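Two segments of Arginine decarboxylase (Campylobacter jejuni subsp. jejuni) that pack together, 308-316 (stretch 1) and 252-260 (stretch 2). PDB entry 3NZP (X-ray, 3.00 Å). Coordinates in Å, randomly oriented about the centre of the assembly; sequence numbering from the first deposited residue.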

# COMPACT_ATOMS: atom_id res chain seq x y z
N GLU B 308 -30.91 27.51 -17.22
CA GLU B 308 -31.99 28.47 -17.36
C GLU B 308 -31.45 29.89 -17.26
O GLU B 308 -31.71 30.71 -18.14
CB GLU B 308 -33.06 28.23 -16.31
CG GLU B 308 -33.67 26.85 -16.39
CD GLU B 308 -34.84 26.66 -15.43
OE1 GLU B 308 -34.73 27.11 -14.26
OE2 GLU B 308 -35.86 26.06 -15.85
N GLN B 309 -30.70 30.19 -16.21
CA GLN B 309 -30.14 31.53 -16.04
C GLN B 309 -29.45 32.01 -17.30
O GLN B 309 -29.77 33.07 -17.83
CB GLN B 309 -29.15 31.57 -14.88
CG GLN B 309 -28.39 32.89 -14.79
CD GLN B 309 -27.37 32.91 -13.68
OE1 GLN B 309 -26.50 32.03 -13.61
NE2 GLN B 309 -27.46 33.90 -12.80
N LYS B 310 -28.49 31.24 -17.79
CA LYS B 310 -27.76 31.61 -18.99
C LYS B 310 -28.59 31.26 -20.21
O LYS B 310 -28.13 31.39 -21.34
CB LYS B 310 -26.43 30.86 -19.03
CG LYS B 310 -25.57 31.01 -17.78
CD LYS B 310 -25.24 32.47 -17.51
CE LYS B 310 -24.05 32.64 -16.56
NZ LYS B 310 -22.73 32.10 -17.08
N LYS B 311 -29.82 30.83 -19.96
CA LYS B 311 -30.76 30.42 -21.02
C LYS B 311 -30.06 29.68 -22.14
O LYS B 311 -30.22 29.98 -23.32
CB LYS B 311 -31.54 31.62 -21.57
CG LYS B 311 -30.72 32.83 -21.88
CD LYS B 311 -31.60 34.06 -22.05
CE LYS B 311 -30.75 35.29 -22.33
NZ LYS B 311 -31.58 36.51 -22.56
N ASP B 312 -29.27 28.68 -21.73
CA ASP B 312 -28.51 27.84 -22.64
C ASP B 312 -29.08 26.43 -22.57
O ASP B 312 -30.10 26.18 -21.93
CB ASP B 312 -27.04 27.84 -22.24
CG ASP B 312 -26.12 27.66 -23.43
OD1 ASP B 312 -24.99 28.20 -23.38
OD2 ASP B 312 -26.53 26.99 -24.41
N LEU B 313 -28.39 25.51 -23.23
CA LEU B 313 -28.80 24.11 -23.29
C LEU B 313 -28.43 23.29 -22.06
O LEU B 313 -27.26 23.25 -21.66
CB LEU B 313 -28.19 23.47 -24.53
CG LEU B 313 -28.36 21.96 -24.60
CD1 LEU B 313 -29.83 21.64 -24.78
CD2 LEU B 313 -27.53 21.41 -25.74
N GLU B 314 -29.42 22.63 -21.47
CA GLU B 314 -29.15 21.77 -20.31
C GLU B 314 -28.17 20.70 -20.77
O GLU B 314 -28.47 19.92 -21.68
CB GLU B 314 -30.44 21.13 -19.81
CG GLU B 314 -31.39 22.08 -19.12
CD GLU B 314 -32.65 21.39 -18.62
OE1 GLU B 314 -33.41 22.01 -17.85
OE2 GLU B 314 -32.87 20.22 -19.00
N PRO B 315 -26.96 20.64 -20.16
CA PRO B 315 -25.91 19.68 -20.51
C PRO B 315 -26.21 18.21 -20.21
O PRO B 315 -27.14 17.89 -19.47
CB PRO B 315 -24.72 20.18 -19.70
CG PRO B 315 -25.38 20.69 -18.46
CD PRO B 315 -26.54 21.48 -19.02
N ASP B 316 -25.43 17.32 -20.80
CA ASP B 316 -25.60 15.89 -20.56
C ASP B 316 -24.78 15.56 -19.33
O ASP B 316 -23.63 15.98 -19.22
CB ASP B 316 -25.12 15.08 -21.75
CG ASP B 316 -26.15 15.04 -22.88
OD1 ASP B 316 -25.75 14.88 -24.05
OD2 ASP B 316 -27.36 15.16 -22.58
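Stretch 2 (252-260) GNIYTELRK

The most unusual feature of this contact is a single ammonium group that serves three helix side chains at once. The NZ atom of K310 lies 3.1 Å from OD1 of N253, 3.2 Å from OG1 of T256 and 3.7 Å from OE2 of E257. By distance and angle the first two are hydrogen bonds donated by the lysine; the third is a long salt bridge, close enough for charge attraction. The side chain is folded to reach this site: K310 has chi1 and chi2 both m, then t and p, with its CA-to-CB bond pointing toward the helix. T256 OG1 is itself engaged as a donor, to the backbone O of N253 at 2.8 Å, and this leaves the hydroxyl oxygen suited to accept from the lysine.

Stretch 2 is helical, with phi near -60° and psi mostly between -35° and -57°, and its i to i+4 ladder runs from T256 N to G252 O (3.2 Å) through K260 N to T256 O (3.0 Å). Stretch 1 is different in kind. It carries the last residues of a helix, E308 and Q309, and K310 is the first to leave helical phi/psi. K311 then adopts positive phi (38/50), while its N still reaches O of E308 at 2.6 Å. Beyond it, D312 to P315 form an extended loop. Since most of stretch 1 is not helical, no helix-helix crossing angle applies; the register is better described by CA pairs. The CA atoms of D312 and T256 approach to 6.7 Å, whereas the CA atoms of P315 and Y255 stand 8.3 Å apart, so in these two pairs the loop advances as the helix numbering falls. The two segments together bury 448 Å².

The same helix turn receives the loop through Y255. Its OH donates to the backbone O of L313 at 2.7 Å, the shortest contact between the stretches, and that oxygen lies at the ring edge, near the ring plane. P315 instead covers one ring face: its CB is 3.8 Å from the ring centroid and 27° off the normal, the geometry of a CH-pi contact, with CB only 3.4 Å from CZ of Y255. Y255 thus has a carbonyl oxygen at its ring edge and a proline over one face.

R259 meets the loop in a comparable edge-and-face arrangement. CD2 of L313 sits at the guanidinium edge, 3.0 Å from NH1 of R259, a tight approach for a methyl carbon. D312 OD2 lies over one face, 3.8 Å from NE of R259. This is a long salt bridge, and because the oxygen is well out of the guanidinium plane, it rests on charge alone, with no N-H directed at it. The same OD2 accepts from the backbone N of L313 at 2.7 Å, while OD1 of D312 lies 3.6 Å from CB of R259. E314 turns its CA-to-CB bond away from the helix, whereas the CA-to-CB bonds of L313 and P315, its neighbours in sequence, point toward the helix.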

# COMPACT_ATOMS: atom_id res chain seq x y z
N GLY B 252 -20.52 24.36 -14.07
CA GLY B 252 -21.71 24.65 -14.86
C GLY B 252 -21.60 25.98 -15.60
O GLY B 252 -22.02 26.10 -16.74
N ASN B 253 -21.03 26.99 -14.94
CA ASN B 253 -20.88 28.28 -15.58
C ASN B 253 -19.77 28.25 -16.61
O ASN B 253 -19.86 28.91 -17.64
CB ASN B 253 -20.61 29.36 -14.52
CG ASN B 253 -21.88 29.82 -13.84
OD1 ASN B 253 -22.64 30.61 -14.40
ND2 ASN B 253 -22.13 29.31 -12.64
N ILE B 254 -18.71 27.48 -16.35
CA ILE B 254 -17.61 27.38 -17.31
C ILE B 254 -18.21 26.76 -18.58
O ILE B 254 -17.92 27.19 -19.69
CB ILE B 254 -16.46 26.48 -16.77
CG1 ILE B 254 -15.73 27.20 -15.64
CG2 ILE B 254 -15.46 26.16 -17.87
CD1 ILE B 254 -14.55 26.45 -15.09
N TYR B 255 -19.05 25.75 -18.38
CA TYR B 255 -19.71 25.08 -19.49
C TYR B 255 -20.47 26.08 -20.36
O TYR B 255 -20.22 26.17 -21.56
CB TYR B 255 -20.68 24.05 -18.94
CG TYR B 255 -21.75 23.63 -19.91
CD1 TYR B 255 -21.46 22.78 -20.97
CD2 TYR B 255 -23.06 24.06 -19.74
CE1 TYR B 255 -22.47 22.36 -21.84
CE2 TYR B 255 -24.07 23.64 -20.59
CZ TYR B 255 -23.77 22.79 -21.63
OH TYR B 255 -24.79 22.35 -22.45
N THR B 256 -21.39 26.83 -19.76
CA THR B 256 -22.17 27.82 -20.51
C THR B 256 -21.26 28.84 -21.20
O THR B 256 -21.41 29.10 -22.39
CB THR B 256 -23.20 28.59 -19.62
OG1 THR B 256 -22.52 29.27 -18.56
CG2 THR B 256 -24.22 27.63 -19.03
N GLU B 257 -20.32 29.42 -20.45
CA GLU B 257 -19.41 30.41 -21.01
C GLU B 257 -18.65 29.88 -22.23
O GLU B 257 -18.39 30.63 -23.18
CB GLU B 257 -18.41 30.86 -19.96
CG GLU B 257 -18.93 31.91 -19.02
CD GLU B 257 -19.34 33.17 -19.76
OE1 GLU B 257 -18.52 33.68 -20.56
OE2 GLU B 257 -20.47 33.66 -19.53
N LEU B 258 -18.29 28.61 -22.18
CA LEU B 258 -17.56 27.99 -23.26
C LEU B 258 -18.46 27.82 -24.47
O LEU B 258 -18.01 27.96 -25.61
CB LEU B 258 -17.00 26.64 -22.81
CG LEU B 258 -15.47 26.49 -22.69
CD1 LEU B 258 -14.79 27.79 -22.34
CD2 LEU B 258 -15.18 25.45 -21.64
N ARG B 259 -19.73 27.53 -24.24
CA ARG B 259 -20.64 27.37 -25.37
C ARG B 259 -20.86 28.71 -26.06
O ARG B 259 -20.90 28.80 -27.28
CB ARG B 259 -21.98 26.83 -24.92
CG ARG B 259 -21.92 25.44 -24.38
CD ARG B 259 -23.27 24.81 -24.57
NE ARG B 259 -23.68 24.97 -25.96
CZ ARG B 259 -24.66 24.29 -26.53
NH1 ARG B 259 -25.34 23.39 -25.83
NH2 ARG B 259 -24.95 24.50 -27.81
N LYS B 260 -21.01 29.76 -25.25
CA LYS B 260 -21.24 31.10 -25.76
C LYS B 260 -20.03 31.54 -26.56
O LYS B 260 -20.10 32.45 -27.39
CB LYS B 260 -21.47 32.08 -24.61
CG LYS B 260 -21.83 33.50 -25.07
CD LYS B 260 -21.93 34.50 -23.91
CE LYS B 260 -20.57 34.82 -23.30
NZ LYS B 260 -20.66 35.81 -22.18
O HOH W 1 -25.01 30.42 -11.26